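PDB 2XR1: cleavage and polyadenylation specificity factor 100 KD subunit from Methanosarcina mazei, which probably terminates transcription as a dimeric, zinc-dependent metallo-beta-lactamase/beta-CASP nuclease that cleaves nascent RNA at the polymerase exit channel and then degrades the released transcript. Local coordinates for residues M402-T407 with G412-P417; Q425-V430 with V506-S511; G512-G517 with N532-V537; E521-F526 with M570-Q575. All coordinates share one frame; numbering follows the deposited sequence.

Interaction 1 of 4, residues M402-T407 with G412-P417; sequences MVVKNT and GIAVIP
Thr407, near the end of helix 393-409, meets Gly412, Ile413 and Ala414 where the chain turns back into strand 414-417, and it contributes both polar and apolar groups. The polar link between the segments is the Gly412 N to Thr407 O hydrogen bond, 2.9 Å long but weak, since its N-H...O angle is just 130°. It holds the chain where it leaves the turn close to the helix end.

The Thr407 hydroxyl serves other partners. OG1 lies 3.0 Å from Val403 O one helical turn back, and it is hydrogen-bonded to the hydroxyl of Thr533 on the neighbouring strand 533-536.

Apolar contact falls to the other branch. With OG1 beside the backbone N (chi1 -64°), CG2 stands anti to that N and is aimed at the incoming strand. It lies against the peptide that joins Gly412 to Ile413, 3.7 Å from Ile413 N, and the same methyl approaches Ala414 CB at 4.3 Å. One turn earlier, Val404 CG2 comes within 4.5 Å of the same Ala414 CB, a looser touch.

The threonine is thus divided: its methyl packs on the chain entering the sheet, while its buried hydroxyl is satisfied by polar partners. Helix 393-409 leads into and packs on a face of the parallel beta-CASP sheet, joined to strand 414-417 mainly by small apolar groups, with one imperfect backbone bond at the turn.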
loop_
_atom_site.group_PDB
_atom_site.type_symbol
_atom_site.label_atom_id
_atom_site.label_comp_id
_atom_site.label_asym_id
_atom_site.label_seq_id
_atom_site.Cartn_x
_atom_site.Cartn_y
_atom_site.Cartn_z
ATOM N N MET B 402 -13.351 -36.961 -31.461
ATOM C CA MET B 402 -12.824 -38.306 -31.425
ATOM C C MET B 402 -12.896 -38.929 -30.037
ATOM O O MET B 402 -13.240 -40.104 -29.901
ATOM C CB MET B 402 -11.395 -38.336 -31.969
ATOM C CG MET B 402 -11.357 -38.155 -33.509
ATOM S SD MET B 402 -12.109 -39.566 -34.411
ATOM C CE MET B 402 -12.099 -38.975 -36.112
ATOM N N VAL B 403 -12.597 -38.163 -29.001
ATOM C CA VAL B 403 -12.696 -38.700 -27.646
ATOM C C VAL B 403 -14.140 -39.049 -27.319
ATOM O O VAL B 403 -14.413 -40.128 -26.782
ATOM C CB VAL B 403 -12.167 -37.738 -26.624
ATOM C CG1 VAL B 403 -12.549 -38.176 -25.243
ATOM C CG2 VAL B 403 -10.657 -37.614 -26.783
ATOM N N VAL B 404 -15.064 -38.164 -27.667
ATOM C CA VAL B 404 -16.465 -38.405 -27.372
ATOM C C VAL B 404 -17.029 -39.519 -28.258
ATOM O O VAL B 404 -17.742 -40.396 -27.768
ATOM C CB VAL B 404 -17.297 -37.117 -27.461
ATOM C CG1 VAL B 404 -18.762 -37.441 -27.370
ATOM C CG2 VAL B 404 -16.913 -36.168 -26.320
ATOM N N LYS B 405 -16.650 -39.522 -29.533
ATOM C CA LYS B 405 -17.072 -40.573 -30.449
ATOM C C LYS B 405 -16.648 -41.922 -29.932
ATOM O O LYS B 405 -17.466 -42.835 -29.822
ATOM C CB LYS B 405 -16.467 -40.384 -31.825
ATOM C CG LYS B 405 -17.001 -41.336 -32.872
ATOM C CD LYS B 405 -15.942 -41.550 -33.934
ATOM C CE LYS B 405 -16.527 -41.683 -35.316
ATOM N NZ LYS B 405 -15.447 -41.940 -36.298
ATOM N N ASN B 406 -15.366 -42.039 -29.613
ATOM C CA ASN B 406 -14.828 -43.308 -29.166
ATOM C C ASN B 406 -15.517 -43.729 -27.874
ATOM O O ASN B 406 -15.963 -44.861 -27.785
ATOM C CB ASN B 406 -13.287 -43.279 -29.025
ATOM C CG ASN B 406 -12.548 -43.119 -30.379
ATOM O OD1 ASN B 406 -13.049 -43.503 -31.444
ATOM N ND2 ASN B 406 -11.329 -42.548 -30.317
ATOM N N THR B 407 -15.664 -42.826 -26.909
ATOM C CA THR B 407 -16.344 -43.182 -25.658
ATOM C C THR B 407 -17.753 -43.722 -25.894
ATOM O O THR B 407 -18.176 -44.643 -25.222
ATOM C CB THR B 407 -16.512 -42.000 -24.686
ATOM O OG1 THR B 407 -15.240 -41.522 -24.237
ATOM C CG2 THR B 407 -17.309 -42.439 -23.487
ATOM N N GLY B 412 -19.495 -46.309 -23.275
ATOM C CA GLY B 412 -19.238 -45.464 -22.118
ATOM C C GLY B 412 -19.907 -44.113 -22.242
ATOM O O GLY B 412 -20.396 -43.732 -23.313
ATOM N N ILE B 413 -19.937 -43.395 -21.129
ATOM C CA ILE B 413 -20.477 -42.055 -21.115
ATOM C C ILE B 413 -19.388 -41.030 -20.736
ATOM O O ILE B 413 -18.442 -41.333 -20.007
ATOM C CB ILE B 413 -21.747 -41.999 -20.248
ATOM C CG1 ILE B 413 -21.468 -42.077 -18.752
ATOM C CG2 ILE B 413 -22.658 -43.191 -20.581
ATOM C CD1 ILE B 413 -22.715 -42.727 -17.974
ATOM N N ALA B 414 -19.496 -39.829 -21.281
ATOM C CA ALA B 414 -18.401 -38.868 -21.193
ATOM C C ALA B 414 -18.779 -37.745 -20.247
ATOM O O ALA B 414 -19.647 -36.969 -20.546
ATOM C CB ALA B 414 -18.070 -38.328 -22.582
ATOM N N VAL B 415 -18.148 -37.696 -19.080
ATOM C CA VAL B 415 -18.376 -36.622 -18.111
ATOM C C VAL B 415 -17.396 -35.487 -18.409
ATOM O O VAL B 415 -16.224 -35.723 -18.555
ATOM C CB VAL B 415 -18.196 -37.123 -16.660
ATOM C CG1 VAL B 415 -18.237 -35.972 -15.675
ATOM C CG2 VAL B 415 -19.266 -38.201 -16.324
ATOM N N ILE B 416 -17.905 -34.274 -18.550
ATOM C CA ILE B 416 -17.106 -33.110 -18.906
ATOM C C ILE B 416 -17.390 -31.994 -17.915
ATOM O O ILE B 416 -18.380 -31.298 -18.067
ATOM C CB ILE B 416 -17.500 -32.565 -20.306
ATOM C CG1 ILE B 416 -17.621 -33.697 -21.333
ATOM C CG2 ILE B 416 -16.539 -31.516 -20.745
ATOM C CD1 ILE B 416 -17.543 -33.226 -22.783
ATOM N N PRO B 417 -16.560 -31.841 -16.880
ATOM C CA PRO B 417 -16.747 -30.737 -15.967
ATOM C C PRO B 417 -16.585 -29.428 -16.664
ATOM O O PRO B 417 -15.829 -29.335 -17.596
ATOM C CB PRO B 417 -15.632 -30.908 -14.945
ATOM C CG PRO B 417 -14.653 -31.686 -15.620
ATOM C CD PRO B 417 -15.397 -32.636 -16.494
#

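Interaction 2 of 4, residues Q425-V430 with V506-S511; sequences QEVMIV and VILATS
The beta-CASP domain is built on a parallel sheet, and here a beta-alpha-beta crossover packs on it: helix 423-436, on its way from strand 414-417 to strand 445-448, passes over strand 506-509, which lies between those two in the sheet. The strand meets the helix with a single side chain, Leu508, and two consecutive helix residues, Val427 and Met428, receive it.

Most of the contact is made by one methyl group. Leu508 CD2 sits 3.8 Å from Val427 CG1 and 3.7 Å from Met428 CG, so it touches both residues at once. Of the two helix residues, the second methyl, CD1, reaches the valine, 4.1 Å from Val427 CG1; it also packs on Ile416 of the adjacent strand. The leucine runs at a slant to both helix side chains rather than end-on or alongside.

On the helix, Val427 points its beta carbon at the strand, and CG1, anti to the backbone N (chi1 175°), is the branch that advances. Met428 starts from the flank and offers its CG methylene; this side chain also packs on Thr455 of helix 451-460. Leu508 in turn touches Ile451 of that helix.

Strand neighbours Ile507 and Ala509 face the other way, onto helix 518-526. Alternate residues of this central strand therefore serve opposite faces of the sheet, an all-apolar helix-on-sheet packing characteristic of a three-layer alpha/beta parallel sheet with beta-alpha-beta crossovers, as in the beta-CASP domain.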
loop_
_atom_site.group_PDB
_atom_site.type_symbol
_atom_site.label_atom_id
_atom_site.label_comp_id
_atom_site.label_asym_id
_atom_site.label_seq_id
_atom_site.Cartn_x
_atom_site.Cartn_y
_atom_site.Cartn_z
ATOM N N GLN B 425 -20.298 -23.457 -22.826
ATOM C CA GLN B 425 -20.944 -22.982 -24.064
ATOM C C GLN B 425 -20.143 -23.354 -25.299
ATOM O O GLN B 425 -20.712 -23.909 -26.247
ATOM C CB GLN B 425 -21.245 -21.483 -24.023
ATOM C CG GLN B 425 -22.446 -21.139 -23.140
ATOM C CD GLN B 425 -22.136 -21.033 -21.677
ATOM O OE1 GLN B 425 -21.018 -20.692 -21.277
ATOM N NE2 GLN B 425 -23.131 -21.301 -20.859
ATOM N N GLU B 426 -18.834 -23.113 -25.283
ATOM C CA GLU B 426 -17.987 -23.513 -26.417
ATOM C C GLU B 426 -18.066 -25.025 -26.651
ATOM O O GLU B 426 -18.136 -25.478 -27.810
ATOM C CB GLU B 426 -16.512 -23.033 -26.309
ATOM C CG GLU B 426 -16.177 -21.733 -27.149
ATOM C CD GLU B 426 -14.776 -21.739 -27.933
ATOM O OE1 GLU B 426 -13.668 -21.474 -27.305
ATOM O OE2 GLU B 426 -14.820 -21.973 -29.187
ATOM N N VAL B 427 -18.111 -25.804 -25.578
ATOM C CA VAL B 427 -18.236 -27.254 -25.745
ATOM C C VAL B 427 -19.562 -27.622 -26.410
ATOM O O VAL B 427 -19.607 -28.461 -27.283
ATOM C CB VAL B 427 -18.089 -28.027 -24.419
ATOM C CG1 VAL B 427 -18.352 -29.510 -24.631
ATOM C CG2 VAL B 427 -16.739 -27.840 -23.850
ATOM N N MET B 428 -20.639 -26.974 -26.008
ATOM C CA MET B 428 -21.980 -27.248 -26.596
ATOM C C MET B 428 -22.004 -26.964 -28.081
ATOM O O MET B 428 -22.600 -27.688 -28.822
ATOM C CB MET B 428 -23.062 -26.407 -25.909
ATOM C CG MET B 428 -23.276 -26.748 -24.444
ATOM S SD MET B 428 -24.205 -25.485 -23.540
ATOM C CE MET B 428 -25.757 -25.551 -24.496
ATOM N N ILE B 429 -21.345 -25.900 -28.521
ATOM C CA ILE B 429 -21.371 -25.555 -29.943
ATOM C C ILE B 429 -20.660 -26.605 -30.762
ATOM O O ILE B 429 -21.092 -26.927 -31.859
ATOM C CB ILE B 429 -20.738 -24.187 -30.234
ATOM C CG1 ILE B 429 -21.698 -23.091 -29.796
ATOM C CG2 ILE B 429 -20.463 -24.020 -31.745
ATOM C CD1 ILE B 429 -21.013 -21.771 -29.638
ATOM N N VAL B 430 -19.586 -27.150 -30.220
ATOM C CA VAL B 430 -18.868 -28.207 -30.890
ATOM C C VAL B 430 -19.716 -29.482 -30.956
ATOM O O VAL B 430 -19.810 -30.112 -32.018
ATOM C CB VAL B 430 -17.485 -28.417 -30.241
ATOM C CG1 VAL B 430 -16.888 -29.736 -30.646
ATOM C CG2 VAL B 430 -16.581 -27.284 -30.654
ATOM N N VAL B 506 -23.398 -37.846 -22.992
ATOM C CA VAL B 506 -22.388 -36.858 -22.606
ATOM C C VAL B 506 -22.943 -36.023 -21.460
ATOM O O VAL B 506 -24.106 -35.618 -21.487
ATOM C CB VAL B 506 -22.032 -35.897 -23.765
ATOM C CG1 VAL B 506 -21.259 -34.732 -23.249
ATOM C CG2 VAL B 506 -21.263 -36.574 -24.843
ATOM N N ILE B 507 -22.121 -35.743 -20.464
ATOM C CA ILE B 507 -22.546 -34.904 -19.356
ATOM C C ILE B 507 -21.644 -33.666 -19.210
ATOM O O ILE B 507 -20.471 -33.795 -18.854
ATOM C CB ILE B 507 -22.575 -35.709 -18.048
ATOM C CG1 ILE B 507 -23.432 -36.959 -18.260
ATOM C CG2 ILE B 507 -23.130 -34.878 -16.900
ATOM C CD1 ILE B 507 -23.668 -37.745 -17.031
ATOM N N LEU B 508 -22.185 -32.487 -19.514
ATOM C CA LEU B 508 -21.572 -31.240 -19.085
ATOM C C LEU B 508 -22.109 -30.957 -17.703
ATOM O O LEU B 508 -23.311 -30.981 -17.493
ATOM C CB LEU B 508 -21.893 -30.093 -20.033
ATOM C CG LEU B 508 -20.884 -29.958 -21.183
ATOM C CD1 LEU B 508 -20.279 -31.284 -21.507
ATOM C CD2 LEU B 508 -21.493 -29.351 -22.442
ATOM N N ALA B 509 -21.228 -30.749 -16.744
ATOM C CA ALA B 509 -21.674 -30.556 -15.376
ATOM C C ALA B 509 -20.671 -29.738 -14.615
ATOM O O ALA B 509 -19.464 -29.756 -14.909
ATOM C CB ALA B 509 -21.900 -31.881 -14.674
ATOM N N THR B 510 -21.198 -29.092 -13.591
ATOM C CA THR B 510 -20.499 -28.128 -12.779
ATOM C C THR B 510 -19.963 -28.819 -11.509
ATOM O O THR B 510 -20.563 -29.790 -11.040
ATOM C CB THR B 510 -21.517 -26.971 -12.516
ATOM O OG1 THR B 510 -21.049 -25.790 -13.180
ATOM C CG2 THR B 510 -21.808 -26.705 -11.048
ATOM N N SER B 511 -18.868 -28.356 -10.916
ATOM C CA SER B 511 -18.127 -27.172 -11.338
ATOM C C SER B 511 -16.907 -27.535 -12.147
ATOM O O SER B 511 -16.381 -28.606 -12.058
ATOM C CB SER B 511 -17.689 -26.354 -10.124
ATOM O OG SER B 511 -17.122 -27.191 -9.160
#

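Interaction 3 of 4, residues G512-G517 with N532-V537; sequences GMMNGG and NTLVFV
Met514 projects from the loop between strand 506-509 and helix 518-526 of the beta-CASP domain and meets Leu534 and Phe536, alternate residues of strand 533-536, with different atoms and at different attitudes. Toward Leu534 it comes tip to tip: its terminal CE is 4.0 Å from Leu534 CD1 and equally far from CD2, centred on the fork of the isobutyl group. Against Phe536 it runs crosswise, the two side chains standing at about a right angle.

Sulfur is the atom presented to the ring. Met514 SD lies 3.9 Å from Phe536 CE1 and slightly farther from CZ, placing it obliquely beside the CE1-CZ bond. Measured to the ring centroid the separation is 5.0 Å, and the direction is 68° off the ring normal, an oblique Met-aromatic contact.

The bend in the methionine explains how one chain serves two partners. It is extended through chi2, carrying SD out to the phenylalanine, and then turns at chi3 (87°), which brings CE round to the leucine. On the strand, Leu534 points its beta carbon at the loop, whereas Phe536 leaves the backbone obliquely and only its ring approaches.

Ile545 and Ile549 of helix 545-550 and Val519 and Met520 of helix 518-526 also touch Met514, which is therefore buried among apolar groups. The contact rests on dispersion and on the polarisable sulfur beside an aromatic ring, anchoring the loop to the domain's parallel sheet without any polar bond between these two segments.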
loop_
_atom_site.group_PDB
_atom_site.type_symbol
_atom_site.label_atom_id
_atom_site.label_comp_id
_atom_site.label_asym_id
_atom_site.label_seq_id
_atom_site.Cartn_x
_atom_site.Cartn_y
_atom_site.Cartn_z
ATOM N N GLY B 512 -16.442 -26.590 -12.919
ATOM C CA GLY B 512 -15.372 -26.846 -13.889
ATOM C C GLY B 512 -14.026 -27.381 -13.457
ATOM O O GLY B 512 -13.257 -27.782 -14.322
ATOM N N MET B 513 -13.730 -27.383 -12.157
ATOM C CA MET B 513 -12.480 -28.000 -11.639
ATOM C C MET B 513 -12.737 -29.044 -10.547
ATOM O O MET B 513 -11.865 -29.375 -9.741
ATOM C CB MET B 513 -11.499 -26.911 -11.190
ATOM C CG MET B 513 -11.091 -25.986 -12.354
ATOM S SD MET B 513 -9.905 -24.772 -11.833
ATOM C CE MET B 513 -9.356 -24.035 -13.390
ATOM N N MET B 514 -13.970 -29.552 -10.535
ATOM C CA MET B 514 -14.397 -30.653 -9.687
ATOM C C MET B 514 -14.242 -30.409 -8.201
ATOM O O MET B 514 -14.208 -31.359 -7.437
ATOM C CB MET B 514 -13.661 -31.932 -10.099
ATOM C CG MET B 514 -13.949 -32.340 -11.522
ATOM S SD MET B 514 -13.020 -33.758 -12.099
ATOM C CE MET B 514 -14.055 -35.131 -11.578
ATOM N N ASN B 515 -14.169 -29.150 -7.782
ATOM C CA ASN B 515 -14.158 -28.834 -6.348
ATOM C C ASN B 515 -15.523 -28.973 -5.726
ATOM O O ASN B 515 -15.667 -28.903 -4.513
ATOM C CB ASN B 515 -13.524 -27.455 -6.038
ATOM C CG ASN B 515 -12.060 -27.580 -5.538
ATOM O OD1 ASN B 515 -11.493 -28.678 -5.534
ATOM N ND2 ASN B 515 -11.456 -26.458 -5.117
ATOM N N GLY B 516 -16.536 -29.183 -6.550
ATOM C CA GLY B 516 -17.837 -29.572 -6.049
ATOM C C GLY B 516 -18.881 -29.505 -7.125
ATOM O O GLY B 516 -18.570 -29.355 -8.296
ATOM N N GLY B 517 -20.137 -29.593 -6.714
ATOM C CA GLY B 517 -21.252 -29.479 -7.640
ATOM C C GLY B 517 -21.713 -30.839 -8.105
ATOM O O GLY B 517 -21.189 -31.863 -7.669
ATOM N N ASN B 532 -16.006 -45.639 -19.503
ATOM C CA ASN B 532 -16.289 -44.206 -19.437
ATOM C C ASN B 532 -15.067 -43.326 -19.627
ATOM O O ASN B 532 -13.933 -43.817 -19.643
ATOM C CB ASN B 532 -16.901 -43.864 -18.086
ATOM C CG ASN B 532 -18.246 -44.504 -17.883
ATOM O OD1 ASN B 532 -19.015 -44.672 -18.830
ATOM N ND2 ASN B 532 -18.544 -44.861 -16.639
ATOM N N THR B 533 -15.298 -42.018 -19.756
ATOM C CA THR B 533 -14.234 -41.051 -19.943
ATOM C C THR B 533 -14.483 -39.731 -19.224
ATOM O O THR B 533 -15.618 -39.262 -19.128
ATOM C CB THR B 533 -14.054 -40.739 -21.414
ATOM O OG1 THR B 533 -13.836 -41.960 -22.128
ATOM C CG2 THR B 533 -12.847 -39.818 -21.623
ATOM N N LEU B 534 -13.403 -39.126 -18.732
ATOM C CA LEU B 534 -13.494 -37.861 -18.047
ATOM C C LEU B 534 -12.718 -36.829 -18.850
ATOM O O LEU B 534 -11.499 -36.946 -18.955
ATOM C CB LEU B 534 -12.907 -37.992 -16.635
ATOM C CG LEU B 534 -12.919 -36.722 -15.773
ATOM C CD1 LEU B 534 -14.341 -36.425 -15.374
ATOM C CD2 LEU B 534 -11.998 -36.896 -14.561
ATOM N N VAL B 535 -13.403 -35.813 -19.385
ATOM C CA VAL B 535 -12.791 -34.925 -20.373
ATOM C C VAL B 535 -12.464 -33.577 -19.776
ATOM O O VAL B 535 -13.355 -32.823 -19.435
ATOM C CB VAL B 535 -13.740 -34.732 -21.575
ATOM C CG1 VAL B 535 -13.045 -33.998 -22.726
ATOM C CG2 VAL B 535 -14.262 -36.103 -22.054
ATOM N N PHE B 536 -11.192 -33.265 -19.641
ATOM C CA PHE B 536 -10.790 -31.925 -19.220
ATOM C C PHE B 536 -10.611 -30.987 -20.412
ATOM O O PHE B 536 -9.761 -31.226 -21.250
ATOM C CB PHE B 536 -9.483 -31.975 -18.437
ATOM C CG PHE B 536 -9.615 -32.587 -17.084
ATOM C CD1 PHE B 536 -10.344 -31.960 -16.098
ATOM C CD2 PHE B 536 -8.991 -33.790 -16.779
ATOM C CE1 PHE B 536 -10.471 -32.522 -14.847
ATOM C CE2 PHE B 536 -9.105 -34.341 -15.516
ATOM C CZ PHE B 536 -9.843 -33.704 -14.557
ATOM N N VAL B 537 -11.378 -29.903 -20.449
ATOM C CA VAL B 537 -11.436 -29.023 -21.610
ATOM C C VAL B 537 -10.742 -27.699 -21.369
ATOM O O VAL B 537 -10.682 -26.866 -22.262
ATOM C CB VAL B 537 -12.858 -28.721 -22.014
ATOM C CG1 VAL B 537 -13.604 -30.015 -22.375
ATOM C CG2 VAL B 537 -13.532 -27.987 -20.933
#

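Interaction 4 of 4, residues E521-F526 with M570-Q575; sequences EYFKAF and MNMEVQ
Phe526 O, the carbonyl at the end of helix 518-526, accepts a hydrogen bond from the side-chain amide of Asn532, and Met572 SD approaches the same oxygen at 4.2 Å without bonding to it. The sulfur therefore borders a carbonyl whose polar need is met by the asparagine. Just beyond the helix, a backbone hydrogen bond between Ala527 and Asn571 ties the two chain parts together.

The rest of the contact is apolar and centres on the Phe523 ring. Its CG lies anti to the backbone N (chi1 167°), which swings the ring off the helix flank and over to the loop ahead of strand 573-576. There Met570 and Met572, separated by one residue, both direct their beta carbons at the helix. Met570 offers a methylene, its CG 4.2 Å from Phe523 CE1, at an oblique angle to the ring. Met572 crosses the phenylalanine at about a right angle; its methyl CE meets the CD1-CE1 side of the ring, although the modelled separation there is implausibly short and the exact placement is doubtful.

Phe526 turns its own ring the other way, onto Ile413 and Ile507 beneath the helix. Both methionines also touch Leu534 of strand 533-536.

Helix 518-526 covers a face of the beta-CASP parallel sheet, and Phe523 and the flexible thioether chains join it here to the approach to edge strand 573-576. Between the two segments the packing is apolar, and the carbonyl at the helix end is bonded by Asn532.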
loop_
_atom_site.group_PDB
_atom_site.type_symbol
_atom_site.label_atom_id
_atom_site.label_comp_id
_atom_site.label_asym_id
_atom_site.label_seq_id
_atom_site.Cartn_x
_atom_site.Cartn_y
_atom_site.Cartn_z
ATOM N N GLU B 521 -21.358 -35.864 -8.092
ATOM C CA GLU B 521 -22.338 -36.944 -8.047
ATOM C C GLU B 521 -22.159 -37.848 -9.267
ATOM O O GLU B 521 -22.089 -39.058 -9.134
ATOM C CB GLU B 521 -23.784 -36.413 -7.957
ATOM C CG GLU B 521 -24.419 -36.519 -6.563
ATOM C CD GLU B 521 -25.486 -35.444 -6.303
ATOM O OE1 GLU B 521 -25.148 -34.248 -6.449
ATOM O OE2 GLU B 521 -26.650 -35.771 -5.944
ATOM N N TYR B 522 -22.070 -37.254 -10.452
ATOM C CA TYR B 522 -21.843 -38.022 -11.676
ATOM C C TYR B 522 -20.564 -38.830 -11.610
ATOM O O TYR B 522 -20.505 -39.964 -12.101
ATOM C CB TYR B 522 -21.781 -37.104 -12.889
ATOM C CG TYR B 522 -23.099 -36.471 -13.169
ATOM C CD1 TYR B 522 -24.184 -37.240 -13.588
ATOM C CD2 TYR B 522 -23.292 -35.104 -12.986
ATOM C CE1 TYR B 522 -25.413 -36.663 -13.832
ATOM C CE2 TYR B 522 -24.541 -34.526 -13.219
ATOM C CZ TYR B 522 -25.586 -35.321 -13.630
ATOM O OH TYR B 522 -26.798 -34.751 -13.868
ATOM N N PHE B 523 -19.549 -38.243 -10.995
ATOM C CA PHE B 523 -18.228 -38.852 -10.892
ATOM C C PHE B 523 -18.248 -39.957 -9.840
ATOM O O PHE B 523 -17.722 -41.050 -10.059
ATOM C CB PHE B 523 -17.199 -37.754 -10.564
ATOM C CG PHE B 523 -15.863 -38.255 -10.131
ATOM C CD1 PHE B 523 -14.878 -38.494 -11.049
ATOM C CD2 PHE B 523 -15.587 -38.461 -8.788
ATOM C CE1 PHE B 523 -13.631 -38.950 -10.637
ATOM C CE2 PHE B 523 -14.345 -38.921 -8.373
ATOM C CZ PHE B 523 -13.374 -39.165 -9.293
ATOM N N LYS B 524 -18.877 -39.681 -8.702
ATOM C CA LYS B 524 -18.947 -40.662 -7.634
ATOM C C LYS B 524 -19.519 -41.967 -8.160
ATOM O O LYS B 524 -19.199 -43.032 -7.631
ATOM C CB LYS B 524 -19.765 -40.137 -6.461
ATOM N N ALA B 525 -20.327 -41.896 -9.216
ATOM C CA ALA B 525 -21.029 -43.074 -9.733
ATOM C C ALA B 525 -20.479 -43.625 -11.048
ATOM O O ALA B 525 -20.667 -44.791 -11.326
ATOM C CB ALA B 525 -22.517 -42.776 -9.874
ATOM N N PHE B 526 -19.813 -42.820 -11.860
ATOM C CA PHE B 526 -19.322 -43.321 -13.160
ATOM C C PHE B 526 -17.814 -43.623 -13.241
ATOM O O PHE B 526 -17.334 -44.160 -14.244
ATOM C CB PHE B 526 -19.712 -42.345 -14.279
ATOM C CG PHE B 526 -21.196 -42.252 -14.523
ATOM C CD1 PHE B 526 -22.003 -43.391 -14.513
ATOM C CD2 PHE B 526 -21.792 -41.038 -14.782
ATOM C CE1 PHE B 526 -23.360 -43.287 -14.742
ATOM C CE2 PHE B 526 -23.162 -40.953 -15.003
ATOM C CZ PHE B 526 -23.933 -42.073 -14.982
ATOM N N MET B 570 -10.799 -44.618 -9.082
ATOM C CA MET B 570 -11.193 -44.245 -10.420
ATOM C C MET B 570 -10.467 -45.067 -11.488
ATOM O O MET B 570 -9.264 -44.991 -11.628
ATOM C CB MET B 570 -10.859 -42.771 -10.582
ATOM C CG MET B 570 -11.183 -42.124 -11.906
ATOM S SD MET B 570 -10.039 -40.750 -12.016
ATOM C CE MET B 570 -10.377 -40.198 -13.679
ATOM N N ASN B 571 -11.222 -45.849 -12.246
ATOM C CA ASN B 571 -10.680 -46.615 -13.348
ATOM C C ASN B 571 -10.977 -45.983 -14.696
ATOM O O ASN B 571 -10.606 -46.540 -15.722
ATOM C CB ASN B 571 -11.281 -48.015 -13.333
ATOM C CG ASN B 571 -11.091 -48.718 -12.000
ATOM O OD1 ASN B 571 -10.611 -48.111 -11.035
ATOM N ND2 ASN B 571 -11.473 -49.996 -11.935
ATOM N N MET B 572 -11.653 -44.837 -14.710
ATOM C CA MET B 572 -12.180 -44.297 -15.966
ATOM C C MET B 572 -11.113 -43.532 -16.735
ATOM O O MET B 572 -10.315 -42.810 -16.147
ATOM C CB MET B 572 -13.409 -43.404 -15.715
ATOM C CG MET B 572 -13.134 -41.930 -15.433
ATOM S SD MET B 572 -14.677 -41.025 -15.099
ATOM C CE MET B 572 -14.440 -40.512 -13.408
ATOM N N GLU B 573 -11.118 -43.692 -18.053
ATOM C CA GLU B 573 -10.237 -42.961 -18.967
ATOM C C GLU B 573 -10.255 -41.460 -18.697
ATOM O O GLU B 573 -11.298 -40.887 -18.381
ATOM C CB GLU B 573 -10.665 -43.223 -20.419
ATOM C CG GLU B 573 -9.743 -42.637 -21.505
ATOM C CD GLU B 573 -10.163 -43.062 -22.918
ATOM O OE1 GLU B 573 -10.046 -44.275 -23.252
ATOM O OE2 GLU B 573 -10.618 -42.175 -23.696
ATOM N N VAL B 574 -9.090 -40.839 -18.825
ATOM C CA VAL B 574 -8.917 -39.404 -18.650
ATOM C C VAL B 574 -8.307 -38.829 -19.919
ATOM O O VAL B 574 -7.261 -39.273 -20.353
ATOM C CB VAL B 574 -7.973 -39.133 -17.473
ATOM C CG1 VAL B 574 -7.603 -37.664 -17.388
ATOM C CG2 VAL B 574 -8.611 -39.602 -16.202
ATOM N N GLN B 575 -8.970 -37.874 -20.550
ATOM C CA GLN B 575 -8.377 -37.203 -21.696
ATOM C C GLN B 575 -8.373 -35.723 -21.443
ATOM O O GLN B 575 -9.248 -35.208 -20.759
ATOM C CB GLN B 575 -9.095 -37.545 -22.993
ATOM C CG GLN B 575 -8.865 -39.007 -23.471
ATOM C CD GLN B 575 -7.848 -39.163 -24.599
ATOM O OE1 GLN B 575 -7.257 -38.194 -25.070
ATOM N NE2 GLN B 575 -7.672 -40.387 -25.059
#

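All four contacts belong to the beta-CASP domain and meet on its parallel sheet, away from the two zinc ions of the metallo-beta-lactamase active site. Centres of interactions 1 and 2 are about 11 Å apart, their strands being neighbours linked by Ile416 N to Ile507 O (2.6 Å). Interactions 1 and 3 share the next strand pair, with Ile413 N 2.8 Å from Asn532 OD1. Interactions 3 and 4 are the closest, about 9 Å between centres, and alternate along the chain; Met514 CE packs 3.5 Å from Phe523 CD1. Helices of interactions 1 and 2 cover one face of the sheet, that of interaction 4 the other.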